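Local coordinates for T-cell surface glycoprotein CD1A1 antigen (Gallus gallus, PDB 3JVG), which probably presents lipid antigens to T cells from a groove built on an MHC class I-like ectodomain, as other CD1 glycoproteins do, at residues M7-F13 and V24-L30; G43-Y47 and E65-K69; Y71-F75 and F91-I95; F121-G126 and I154-N159. All coordinates share one frame; numbering follows the deposited sequence.

Contact 1 of 4, residues M7-F13 and V24-L30; sequences MLKLLHF and VGGLGLL
L29, L11 and F13 carry most of the surface buried where 7-13 and 24-30 run antiparallel as the two strands of a hairpin, with axes 4.6 Å apart and directions at 170°. Six backbone bonds fix the register: K9 with L29, L11 with L27 and F13 with G25 are each hydrogen-bonded pairs, linked in both directions. L29 and L11 lie diagonally on one face of the sheet, and their side chains meet at the methyls, L29 CD1 lying 3.9 Å from L11 CD1. The stem of L29 also rests on the facing strand, with CB 3.8 Å from K9 O. F13 folds over its own hydrogen-bonded partner. A chi1 of 53° sets CG between the backbone N and the carbonyl carbon, and the ring is thereby laid across G25. G25 CA stands 4.0 Å from the ring centroid and 16° off the normal, the geometry of a CH-pi contact over the face. The hairpin supplies two inner strands of the platform. On the face of L8, L10 and H12, helix 148-172 covers L8 and L30, while the other face meets a second protein chain, probably beta-2-microglobulin. Strands 89-99 and 33-38 flank the pair.

Contact 2 of 4, residues G43-Y47 and E65-K69; sequences GNIRY and ESSIK
At one margin of the MHC-like platform, the end strand of the sheet meets the long helix above it: I45 and Y47 of 43-47 pack against E65 and I68 of 65-69. The segment axes stay 10.9 Å apart and cross at 130°, so side chains span the gap. I45, which buries the most surface here, points toward the helix. Its CG1 is anti to the carbonyl carbon (chi1 -79°), and the terminal CD1 reaches E65 CG at 3.9 Å and I68 CG2 at 4.2 Å. The I45 and E65 side chains run antiparallel, each passing the other's flank, which brings the aliphatic part of the glutamate alongside the isoleucine and carries its carboxylate on to Y47. There E65 OE2 accepts a hydrogen bond from Y47 OH, modelled very short at 2.5 Å. The oxygen approaches the ring at its edge and in its plane, whereas the carboxylate plane is turned 39° from that of the ring. I45 CG2 lies 3.7 Å above one face of the same ring, toward the rim, so the isoleucine bears on the tyrosine as well as on the helix. Farther along, the extended chain of K69 passes the turn before the strand, its CE 3.2 Å from G43 O. R53 forms a salt bridge with E65 OE2, giving that oxygen a second partner that probably favours its charged state, and W61 meets the Y47 ring edge-to-face. Within the sheet, R46 bonds through its backbone to S37 of strand 33-38, while I68 of helix 58-82 leans on L38 of that strand.

Contact 3 of 4, residues Y71-F75 and F91-I95; sequences YVRDF and FQSSI
Three rings take part where 71-75 faces 91-95. F75 turns its edge toward the face of F91 in an offset edge-to-face pair, with centroids 5.6 Å apart and planes at 69°. The touching corner of F75 is CE2, 3.5 Å from F91 CB, and F91 CG lies at the F75 edge in the plane of that ring. Y71 is engaged differently: S93 OG sits in plane at its edge, and I95 CD1 approaches the ring obliquely, 3.8 Å from Y71 CZ. Both helix aromatics have CG anti to the backbone N (chi1 175° for Y71), which points both rings at the strand; their spacing of about one helical turn follows from their four-residue offset in the sequence. This is the meeting of a groove wall with its floor in the MHC-like fold. Helix 58-82 forms one wall, strand 89-99 belongs to the eight-stranded platform, and the 11.5 Å between segment axes is bridged by Y71 and F75 from the helix meeting F91, S93 and I95, alternate residues of the strand. The polar link is Y71 OH to S93 OG at 2.6 Å, a hydrogen bond in which either hydroxyl could be the donor. S93 OG also bonds H12 ND1 of strand 6-18, whose ring meets both Y71 and F75 edge-to-face. Beyond the contact F91 continues the aromatic cluster, with F118 edge-to-face and Y113 at a shallower tilt. On the other side of the strand, Q92 hydrogen-bonds through its amide to the second protein chain, probably beta-2-microglobulin.

Contact 4 of 4, residues F121-G126 and I154-N159; sequences FNLDAG and IQVLLN. With NAG (2-acetamido-2-deoxy-beta-D-glucopyranose), chain I.
Apolar packing centres on F121, which lies under I154 and L158 of the helix. I154 CG2 lies over the centre of the F121 ring, 3.7 Å from the centroid and 11° off the normal, a CH-pi contact made by a single methyl. Q155 CG stands at the edge of the same ring, in its plane, while L158 CD1 comes obliquely to within 3.6 Å of F121 CD2. L123 adds a second patch: with CG anti to the backbone N (chi1 -177°), its CD1 is brought to 4.0 Å from L158 CB.

Hydrogen bonding across the contact rests on Q155. Its extended chain delivers NE2 to L123 O at 3.0 Å, with 172° at the hydrogen, and the acceptor lies in the plane of the Q155 amide. The bond is nearly straight at the hydrogen, and NE2 also lies close to the line of the L123 carbonyl. It ties the helix to the turn 123-126, where G126 CA packs 3.4 Å from Q155 NE2.

The covalent element is the N-linked glycan. N159 ND2 is bonded to NAG C1, and N159 OD1 lies 3.7 Å from L123 CD2. The acetamido methyl C8 of the sugar comes back over the turn to 3.7 Å from L123 CD2, so L123 touches both the glycosylated side chain and the sugar.

Strand 116-122 lies near one margin of the platform, between 105-113 and 127-130. F109 of the former packs against both F121 and I154, W128 of the latter meets the F121 ring edge-to-face, and helix 148-172 runs above them as a groove wall.

From the N terminus the contacts close one after another, in series, without nesting or crossing. Contact 1 closes first, across a ten-residue hairpin connection; contact 2 brings helix 58-82 back to the edge strand 45-47 over 17 residues. Contact 3 begins just after it on the same helix and closes over 15 residues onto strand 89-99. Contact 4 spans 27 residues, mostly helical, to tie strand 116-122 to helix 148-172. All four reach one sheet. Contact 1 joins contact 3 by a backbone bond, L10 N to I95 O at 2.7 Å, and contacts 3 and 4 meet where I95 CG2 packs 3.8 Å from L158 CD2, linking the two wall helices through the floor.

Contact 1 of 4, residues M7-F13 and V24-L30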
loop_
_atom_site.group_PDB
_atom_site.type_symbol
_atom_site.label_atom_id
_atom_site.label_comp_id
_atom_site.label_asym_id
_atom_site.label_seq_id
_atom_site.Cartn_x
_atom_site.Cartn_y
_atom_site.Cartn_z
ATOM N N MET A 7 -8.656 8.776 7.893
ATOM C CA MET A 7 -7.304 9.267 7.724
ATOM C C MET A 7 -7.130 9.839 6.334
ATOM O O MET A 7 -7.562 9.259 5.349
ATOM C CB MET A 7 -6.324 8.113 7.931
ATOM C CG MET A 7 -4.907 8.362 7.472
ATOM S SD MET A 7 -3.751 7.032 7.957
ATOM C CE MET A 7 -3.573 7.362 9.704
ATOM N N LEU A 8 -6.445 10.956 6.269
ATOM C CA LEU A 8 -6.080 11.574 5.028
ATOM C C LEU A 8 -4.573 11.508 5.065
ATOM O O LEU A 8 -3.979 12.021 6.058
ATOM C CB LEU A 8 -6.521 13.053 5.008
ATOM C CG LEU A 8 -6.112 13.832 3.766
ATOM C CD1 LEU A 8 -6.459 12.973 2.600
ATOM C CD2 LEU A 8 -6.898 15.015 3.710
ATOM N N LYS A 9 -3.967 10.961 4.011
ATOM C CA LYS A 9 -2.541 10.800 3.983
ATOM C C LYS A 9 -1.888 11.165 2.642
ATOM O O LYS A 9 -2.279 10.652 1.568
ATOM C CB LYS A 9 -2.164 9.355 4.316
ATOM C CG LYS A 9 -0.719 9.160 4.541
ATOM C CD LYS A 9 -0.338 7.670 4.485
ATOM C CE LYS A 9 -0.703 6.886 5.692
ATOM N NZ LYS A 9 -0.858 5.420 5.299
ATOM N N LEU A 10 -0.877 12.002 2.704
ATOM C CA LEU A 10 -0.131 12.350 1.512
ATOM C C LEU A 10 1.231 11.719 1.620
ATOM O O LEU A 10 1.953 11.948 2.618
ATOM C CB LEU A 10 0.036 13.863 1.398
ATOM C CG LEU A 10 -1.262 14.701 1.349
ATOM C CD1 LEU A 10 -0.903 16.202 1.323
ATOM C CD2 LEU A 10 -2.144 14.323 0.099
ATOM N N LEU A 11 1.609 11.005 0.576
ATOM C CA LEU A 11 2.876 10.311 0.516
ATOM C C LEU A 11 3.726 10.931 -0.594
ATOM O O LEU A 11 3.251 11.207 -1.739
ATOM C CB LEU A 11 2.584 8.866 0.162
ATOM C CG LEU A 11 1.822 7.963 1.143
ATOM C CD1 LEU A 11 1.833 6.486 0.607
ATOM C CD2 LEU A 11 2.416 8.046 2.703
ATOM N N HIS A 12 4.990 11.120 -0.315
ATOM C CA HIS A 12 5.901 11.609 -1.337
ATOM C C HIS A 12 7.196 10.789 -1.261
ATOM O O HIS A 12 7.587 10.280 -0.173
ATOM C CB HIS A 12 6.101 13.103 -1.094
ATOM C CG HIS A 12 7.490 13.633 -1.354
ATOM N ND1 HIS A 12 8.470 13.671 -0.373
ATOM C CD2 HIS A 12 8.024 14.256 -2.440
ATOM C CE1 HIS A 12 9.555 14.251 -0.859
ATOM N NE2 HIS A 12 9.318 14.604 -2.113
ATOM N N PHE A 13 7.840 10.582 -2.403
ATOM C CA PHE A 13 9.167 9.960 -2.363
ATOM C C PHE A 13 10.016 10.538 -3.443
ATOM O O PHE A 13 9.492 11.035 -4.453
ATOM C CB PHE A 13 9.148 8.446 -2.488
ATOM C CG PHE A 13 8.372 7.906 -3.695
ATOM C CD1 PHE A 13 9.040 7.569 -4.873
ATOM C CD2 PHE A 13 6.996 7.664 -3.600
ATOM C CE1 PHE A 13 8.373 7.058 -5.950
ATOM C CE2 PHE A 13 6.288 7.135 -4.695
ATOM C CZ PHE A 13 6.983 6.836 -5.862
ATOM N N VAL A 24 10.708 11.971 -8.610
ATOM C CA VAL A 24 9.787 12.192 -7.518
ATOM C C VAL A 24 8.507 11.432 -7.794
ATOM O O VAL A 24 8.081 11.300 -8.950
ATOM C CB VAL A 24 9.465 13.691 -7.412
ATOM C CG1 VAL A 24 8.535 13.982 -6.254
ATOM C CG2 VAL A 24 10.763 14.532 -7.276
ATOM N N GLY A 25 7.852 10.957 -6.764
ATOM C CA GLY A 25 6.484 10.510 -6.958
ATOM C C GLY A 25 5.681 10.912 -5.738
ATOM O O GLY A 25 6.259 11.235 -4.711
ATOM N N GLY A 26 4.355 10.924 -5.863
ATOM C CA GLY A 26 3.517 11.110 -4.695
ATOM C C GLY A 26 2.097 10.647 -4.873
ATOM O O GLY A 26 1.581 10.617 -6.017
ATOM N N LEU A 27 1.460 10.321 -3.755
ATOM C CA LEU A 27 0.108 9.762 -3.690
ATOM C C LEU A 27 -0.680 10.402 -2.585
ATOM O O LEU A 27 -0.106 10.757 -1.536
ATOM C CB LEU A 27 0.177 8.259 -3.354
ATOM C CG LEU A 27 -0.116 7.156 -4.362
ATOM C CD1 LEU A 27 -0.498 5.825 -3.631
ATOM C CD2 LEU A 27 -1.210 7.514 -5.375
ATOM N N GLY A 28 -1.979 10.560 -2.810
ATOM C CA GLY A 28 -2.943 11.132 -1.826
ATOM C C GLY A 28 -3.904 9.998 -1.466
ATOM O O GLY A 28 -4.443 9.337 -2.367
ATOM N N LEU A 29 -4.077 9.713 -0.183
ATOM C CA LEU A 29 -4.946 8.631 0.206
ATOM C C LEU A 29 -5.952 9.071 1.225
ATOM O O LEU A 29 -5.628 9.859 2.122
ATOM C CB LEU A 29 -4.126 7.474 0.815
ATOM C CG LEU A 29 -3.089 6.762 -0.071
ATOM C CD1 LEU A 29 -2.019 6.053 0.763
ATOM C CD2 LEU A 29 -3.751 5.779 -1.024
ATOM N N LEU A 30 -7.140 8.510 1.108
ATOM C CA LEU A 30 -8.199 8.663 2.060
ATOM C C LEU A 30 -8.518 7.228 2.479
ATOM O O LEU A 30 -9.196 6.465 1.763
ATOM C CB LEU A 30 -9.390 9.336 1.347
ATOM C CG LEU A 30 -10.419 10.224 2.072
ATOM C CD1 LEU A 30 -11.849 9.814 1.839
ATOM C CD2 LEU A 30 -10.126 10.583 3.544
#

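Contact 2 of 4, residues G43-Y47 and E65-K69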
loop_
_atom_site.group_PDB
_atom_site.type_symbol
_atom_site.label_atom_id
_atom_site.label_comp_id
_atom_site.label_asym_id
_atom_site.label_seq_id
_atom_site.Cartn_x
_atom_site.Cartn_y
_atom_site.Cartn_z
ATOM N N GLY A 43 4.721 16.486 -13.167
ATOM C CA GLY A 43 4.483 16.980 -11.818
ATOM C C GLY A 43 3.098 17.579 -11.594
ATOM O O GLY A 43 2.862 18.217 -10.552
ATOM N N ASN A 44 2.194 17.379 -12.559
ATOM C CA ASN A 44 0.813 17.834 -12.447
ATOM C C ASN A 44 0.054 16.814 -11.637
ATOM O O ASN A 44 0.344 15.620 -11.722
ATOM C CB ASN A 44 0.127 17.954 -13.823
ATOM C CG ASN A 44 0.578 19.184 -14.624
ATOM O OD1 ASN A 44 0.394 19.215 -15.858
ATOM N ND2 ASN A 44 1.166 20.186 -13.947
ATOM N N ILE A 45 -0.902 17.287 -10.845
ATOM C CA ILE A 45 -1.679 16.415 -10.023
ATOM C C ILE A 45 -2.765 15.781 -10.837
ATOM O O ILE A 45 -3.371 16.433 -11.673
ATOM C CB ILE A 45 -2.244 17.137 -8.848
ATOM C CG1 ILE A 45 -1.126 17.285 -7.811
ATOM C CG2 ILE A 45 -3.441 16.404 -8.267
ATOM C CD1 ILE A 45 -0.572 18.725 -7.654
ATOM N N ARG A 46 -2.999 14.501 -10.580
ATOM C CA ARG A 46 -4.047 13.726 -11.252
ATOM C C ARG A 46 -5.059 13.360 -10.185
ATOM O O ARG A 46 -4.660 12.988 -9.087
ATOM C CB ARG A 46 -3.442 12.428 -11.824
ATOM C CG ARG A 46 -2.323 12.664 -12.858
ATOM C CD ARG A 46 -1.643 11.340 -13.308
ATOM N N TYR A 47 -6.342 13.440 -10.524
ATOM C CA TYR A 47 -7.459 13.219 -9.605
ATOM C C TYR A 47 -8.189 11.985 -10.013
ATOM O O TYR A 47 -8.620 11.863 -11.142
ATOM C CB TYR A 47 -8.459 14.378 -9.663
ATOM C CG TYR A 47 -7.877 15.694 -9.248
ATOM C CD1 TYR A 47 -7.256 16.532 -10.174
ATOM C CD2 TYR A 47 -7.926 16.100 -7.910
ATOM C CE1 TYR A 47 -6.713 17.743 -9.783
ATOM C CE2 TYR A 47 -7.374 17.297 -7.517
ATOM C CZ TYR A 47 -6.776 18.109 -8.460
ATOM O OH TYR A 47 -6.217 19.284 -8.044
ATOM N N GLU A 65 -2.625 22.624 -5.175
ATOM C CA GLU A 65 -1.654 22.181 -6.199
ATOM C C GLU A 65 -0.332 22.923 -6.095
ATOM O O GLU A 65 0.739 22.304 -6.015
ATOM C CB GLU A 65 -2.214 22.301 -7.620
ATOM C CG GLU A 65 -3.384 21.360 -7.860
ATOM C CD GLU A 65 -3.640 21.015 -9.331
ATOM O OE1 GLU A 65 -2.737 21.228 -10.209
ATOM O OE2 GLU A 65 -4.748 20.492 -9.609
ATOM N N SER A 66 -0.405 24.240 -6.064
ATOM C CA SER A 66 0.773 25.060 -5.895
ATOM C C SER A 66 1.541 24.756 -4.600
ATOM O O SER A 66 2.762 24.772 -4.617
ATOM C CB SER A 66 0.395 26.562 -6.003
ATOM O OG SER A 66 1.535 27.389 -5.803
ATOM N N SER A 67 0.859 24.499 -3.481
ATOM C CA SER A 67 1.565 24.107 -2.252
ATOM C C SER A 67 2.219 22.723 -2.366
ATOM O O SER A 67 3.353 22.538 -1.938
ATOM C CB SER A 67 0.641 24.136 -1.054
ATOM O OG SER A 67 0.111 25.453 -0.888
ATOM N N ILE A 68 1.517 21.754 -2.955
ATOM C CA ILE A 68 2.150 20.481 -3.250
ATOM C C ILE A 68 3.413 20.628 -4.104
ATOM O O ILE A 68 4.477 20.085 -3.737
ATOM C CB ILE A 68 1.164 19.457 -3.848
ATOM C CG1 ILE A 68 0.146 19.026 -2.773
ATOM C CG2 ILE A 68 1.902 18.262 -4.348
ATOM C CD1 ILE A 68 -1.048 18.180 -3.354
ATOM N N LYS A 69 3.317 21.374 -5.208
ATOM C CA LYS A 69 4.419 21.480 -6.133
ATOM C C LYS A 69 5.590 22.232 -5.483
ATOM O O LYS A 69 6.748 21.860 -5.716
ATOM C CB LYS A 69 3.997 22.165 -7.415
ATOM C CG LYS A 69 2.951 21.395 -8.230
ATOM C CD LYS A 69 2.487 22.231 -9.477
ATOM C CE LYS A 69 1.898 21.290 -10.565
ATOM N NZ LYS A 69 1.369 22.042 -11.772
#

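Contact 3 of 4, residues Y71-F75 and F91-I95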
loop_
_atom_site.group_PDB
_atom_site.type_symbol
_atom_site.label_atom_id
_atom_site.label_comp_id
_atom_site.label_asym_id
_atom_site.label_seq_id
_atom_site.Cartn_x
_atom_site.Cartn_y
_atom_site.Cartn_z
ATOM N N TYR A 71 6.175 22.219 -2.245
ATOM C CA TYR A 71 6.741 21.309 -1.269
ATOM C C TYR A 71 7.784 20.424 -1.957
ATOM O O TYR A 71 8.928 20.329 -1.503
ATOM C CB TYR A 71 5.668 20.447 -0.591
ATOM C CG TYR A 71 6.244 19.386 0.349
ATOM C CD1 TYR A 71 6.584 19.712 1.661
ATOM C CD2 TYR A 71 6.467 18.079 -0.082
ATOM C CE1 TYR A 71 7.132 18.782 2.543
ATOM C CE2 TYR A 71 7.018 17.108 0.795
ATOM C CZ TYR A 71 7.338 17.478 2.104
ATOM O OH TYR A 71 7.868 16.559 2.995
ATOM N N VAL A 72 7.376 19.765 -3.043
ATOM C CA VAL A 72 8.219 18.843 -3.760
ATOM C C VAL A 72 9.531 19.483 -4.253
ATOM O O VAL A 72 10.628 18.972 -3.975
ATOM C CB VAL A 72 7.443 18.260 -4.902
ATOM C CG1 VAL A 72 8.379 17.562 -5.865
ATOM C CG2 VAL A 72 6.363 17.257 -4.329
ATOM N N ARG A 73 9.398 20.596 -4.955
ATOM C CA ARG A 73 10.495 21.372 -5.448
ATOM C C ARG A 73 11.441 21.851 -4.333
ATOM O O ARG A 73 12.663 21.785 -4.480
ATOM C CB ARG A 73 9.911 22.586 -6.170
ATOM C CG ARG A 73 10.894 23.463 -6.907
ATOM C CD ARG A 73 10.153 24.429 -7.893
ATOM N NE ARG A 73 9.099 25.202 -7.217
ATOM C CZ ARG A 73 7.816 25.269 -7.592
ATOM N NH1 ARG A 73 7.363 24.641 -8.680
ATOM N NH2 ARG A 73 6.984 26.018 -6.878
ATOM N N ASP A 74 10.887 22.357 -3.235
ATOM C CA ASP A 74 11.722 22.925 -2.179
ATOM C C ASP A 74 12.446 21.813 -1.460
ATOM O O ASP A 74 13.594 21.970 -1.100
ATOM C CB ASP A 74 10.904 23.731 -1.164
ATOM C CG ASP A 74 10.378 25.086 -1.728
ATOM O OD1 ASP A 74 10.734 25.500 -2.851
ATOM O OD2 ASP A 74 9.581 25.740 -1.016
ATOM N N PHE A 75 11.763 20.676 -1.288
ATOM C CA PHE A 75 12.352 19.442 -0.702
ATOM C C PHE A 75 13.604 19.075 -1.478
ATOM O O PHE A 75 14.664 18.871 -0.900
ATOM C CB PHE A 75 11.355 18.281 -0.706
ATOM C CG PHE A 75 11.716 17.179 0.246
ATOM C CD1 PHE A 75 11.033 17.026 1.446
ATOM C CD2 PHE A 75 12.778 16.284 -0.066
ATOM C CE1 PHE A 75 11.393 16.003 2.326
ATOM C CE2 PHE A 75 13.160 15.293 0.802
ATOM C CZ PHE A 75 12.451 15.145 2.018
ATOM N N PHE A 91 14.633 9.831 -0.178
ATOM C CA PHE A 91 13.838 10.439 0.866
ATOM C C PHE A 91 12.385 10.127 0.602
ATOM O O PHE A 91 11.982 9.988 -0.568
ATOM C CB PHE A 91 14.029 11.939 0.924
ATOM C CG PHE A 91 15.208 12.370 1.688
ATOM C CD1 PHE A 91 16.424 12.550 1.050
ATOM C CD2 PHE A 91 15.106 12.610 3.052
ATOM C CE1 PHE A 91 17.589 12.964 1.777
ATOM C CE2 PHE A 91 16.212 13.052 3.816
ATOM C CZ PHE A 91 17.478 13.229 3.177
ATOM N N GLN A 92 11.640 9.983 1.699
ATOM C CA GLN A 92 10.204 9.901 1.692
ATOM C C GLN A 92 9.556 10.832 2.727
ATOM O O GLN A 92 10.181 11.175 3.781
ATOM C CB GLN A 92 9.769 8.432 1.903
ATOM C CG GLN A 92 10.356 7.435 0.896
ATOM C CD GLN A 92 10.388 6.021 1.470
ATOM O OE1 GLN A 92 11.397 5.630 2.052
ATOM N NE2 GLN A 92 9.245 5.304 1.424
ATOM N N SER A 93 8.318 11.255 2.431
ATOM C CA SER A 93 7.473 11.948 3.418
ATOM C C SER A 93 6.137 11.298 3.509
ATOM O O SER A 93 5.610 10.876 2.490
ATOM C CB SER A 93 7.121 13.419 3.059
ATOM O OG SER A 93 8.128 14.087 2.410
ATOM N N SER A 94 5.554 11.340 4.710
ATOM C CA SER A 94 4.189 10.873 4.978
ATOM C C SER A 94 3.596 11.992 5.808
ATOM O O SER A 94 4.146 12.332 6.875
ATOM C CB SER A 94 4.250 9.579 5.763
ATOM O OG SER A 94 2.976 9.044 6.089
ATOM N N ILE A 95 2.496 12.602 5.327
ATOM C CA ILE A 95 1.977 13.794 5.970
ATOM C C ILE A 95 0.479 13.705 6.004
ATOM O O ILE A 95 -0.136 13.376 4.960
ATOM C CB ILE A 95 2.345 15.081 5.154
ATOM C CG1 ILE A 95 3.854 15.156 4.866
ATOM C CG2 ILE A 95 2.012 16.337 5.956
ATOM C CD1 ILE A 95 4.257 16.452 4.059
#

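Contact 4 of 4, residues F121-G126 and I154-N159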
loop_
_atom_site.group_PDB
_atom_site.type_symbol
_atom_site.label_atom_id
_atom_site.label_comp_id
_atom_site.label_asym_id
_atom_site.label_seq_id
_atom_site.Cartn_x
_atom_site.Cartn_y
_atom_site.Cartn_z
ATOM N N PHE A 121 7.873 15.793 12.896
ATOM C CA PHE A 121 7.312 17.003 13.410
ATOM C C PHE A 121 6.615 16.790 14.748
ATOM O O PHE A 121 5.898 15.798 14.952
ATOM C CB PHE A 121 6.335 17.595 12.411
ATOM C CG PHE A 121 5.997 19.078 12.689
ATOM C CD1 PHE A 121 6.921 20.094 12.408
ATOM C CD2 PHE A 121 4.769 19.435 13.227
ATOM C CE1 PHE A 121 6.613 21.471 12.673
ATOM C CE2 PHE A 121 4.445 20.785 13.486
ATOM C CZ PHE A 121 5.385 21.801 13.209
ATOM N N ASN A 122 6.827 17.735 15.648
ATOM C CA ASN A 122 6.184 17.726 16.929
ATOM C C ASN A 122 5.199 18.847 16.861
ATOM O O ASN A 122 5.610 20.007 16.864
ATOM C CB ASN A 122 7.231 18.037 17.983
ATOM C CG ASN A 122 6.710 17.897 19.402
ATOM O OD1 ASN A 122 5.588 18.344 19.753
ATOM N ND2 ASN A 122 7.553 17.303 20.258
ATOM N N LEU A 123 3.911 18.511 16.774
ATOM C CA LEU A 123 2.837 19.522 16.650
ATOM C C LEU A 123 2.763 20.535 17.827
ATOM O O LEU A 123 2.624 21.737 17.599
ATOM C CB LEU A 123 1.469 18.869 16.432
ATOM C CG LEU A 123 0.247 19.788 16.211
ATOM C CD1 LEU A 123 0.109 20.394 14.747
ATOM C CD2 LEU A 123 -1.070 19.135 16.652
ATOM N N ASP A 124 2.816 20.070 19.064
ATOM C CA ASP A 124 2.601 21.004 20.199
ATOM C C ASP A 124 3.718 22.052 20.344
ATOM O O ASP A 124 3.463 23.228 20.556
ATOM C CB ASP A 124 2.383 20.243 21.524
ATOM C CG ASP A 124 1.000 19.555 21.603
ATOM O OD1 ASP A 124 0.761 18.803 22.581
ATOM O OD2 ASP A 124 0.146 19.752 20.695
ATOM N N ALA A 125 4.961 21.618 20.197
ATOM C CA ALA A 125 6.097 22.508 20.315
ATOM C C ALA A 125 6.341 23.210 18.994
ATOM O O ALA A 125 7.094 24.157 18.935
ATOM C CB ALA A 125 7.324 21.725 20.725
ATOM N N GLY A 126 5.706 22.750 17.929
ATOM C CA GLY A 126 5.984 23.317 16.633
ATOM C C GLY A 126 7.465 23.224 16.327
ATOM O O GLY A 126 8.081 24.200 15.921
ATOM N N ILE A 154 3.100 25.122 9.411
ATOM C CA ILE A 154 2.897 23.629 9.422
ATOM C C ILE A 154 1.893 23.201 10.531
ATOM O O ILE A 154 1.025 22.375 10.295
ATOM C CB ILE A 154 4.224 22.776 9.528
ATOM C CG1 ILE A 154 5.077 22.896 8.234
ATOM C CG2 ILE A 154 3.856 21.277 9.859
ATOM C CD1 ILE A 154 6.628 22.610 8.426
ATOM N N GLN A 155 1.957 23.841 11.687
ATOM C CA GLN A 155 1.065 23.502 12.798
ATOM C C GLN A 155 -0.393 23.662 12.430
ATOM O O GLN A 155 -1.238 22.844 12.788
ATOM C CB GLN A 155 1.336 24.403 14.018
ATOM C CG GLN A 155 2.555 24.025 14.825
ATOM C CD GLN A 155 2.866 25.116 15.887
ATOM O OE1 GLN A 155 2.985 26.306 15.531
ATOM N NE2 GLN A 155 2.985 24.716 17.157
ATOM N N VAL A 156 -0.682 24.763 11.754
ATOM C CA VAL A 156 -2.042 25.040 11.317
ATOM C C VAL A 156 -2.455 24.124 10.172
ATOM O O VAL A 156 -3.620 23.748 10.087
ATOM C CB VAL A 156 -2.225 26.511 10.886
ATOM C CG1 VAL A 156 -3.556 26.694 10.273
ATOM C CG2 VAL A 156 -2.190 27.447 12.105
ATOM N N LEU A 157 -1.526 23.834 9.263
ATOM C CA LEU A 157 -1.835 22.960 8.145
ATOM C C LEU A 157 -2.244 21.603 8.678
ATOM O O LEU A 157 -3.254 21.038 8.239
ATOM C CB LEU A 157 -0.623 22.819 7.190
ATOM C CG LEU A 157 -0.676 23.801 5.951
ATOM C CD1 LEU A 157 -1.922 24.653 5.768
ATOM C CD2 LEU A 157 0.537 24.651 5.687
ATOM N N LEU A 158 -1.450 21.068 9.615
ATOM C CA LEU A 158 -1.728 19.736 10.189
ATOM C C LEU A 158 -2.997 19.749 11.050
ATOM O O LEU A 158 -3.884 18.946 10.829
ATOM C CB LEU A 158 -0.536 19.187 11.001
ATOM C CG LEU A 158 0.728 18.781 10.225
ATOM C CD1 LEU A 158 1.886 18.508 11.260
ATOM C CD2 LEU A 158 0.500 17.600 9.249
ATOM N N ASN A 159 -3.121 20.690 11.973
ATOM C CA ASN A 159 -4.177 20.605 12.991
ATOM C C ASN A 159 -5.527 21.187 12.569
ATOM O O ASN A 159 -6.551 20.792 13.125
ATOM C CB ASN A 159 -3.733 21.194 14.338
ATOM C CG ASN A 159 -4.494 20.574 15.541
ATOM O OD1 ASN A 159 -4.634 19.353 15.616
ATOM N ND2 ASN A 159 -4.973 21.415 16.474
HETATM C C1 NAG I . -5.745 21.035 17.657
HETATM C C2 NAG I . -5.184 21.704 18.939
HETATM C C3 NAG I . -6.071 21.471 20.187
HETATM C C4 NAG I . -7.474 22.022 19.910
HETATM C C5 NAG I . -8.072 21.477 18.578
HETATM C C6 NAG I . -9.301 22.323 18.184
HETATM C C7 NAG I . -2.816 22.256 18.794
HETATM C C8 NAG I . -1.413 21.875 19.120
HETATM N N2 NAG I . -3.768 21.405 19.197
HETATM O O3 NAG I . -5.517 22.068 21.358
HETATM O O4 NAG I . -8.333 21.823 21.041
HETATM O O5 NAG I . -7.139 21.386 17.470
HETATM O O6 NAG I . -10.037 21.766 17.118
HETATM O O7 NAG I . -3.038 23.311 18.178
#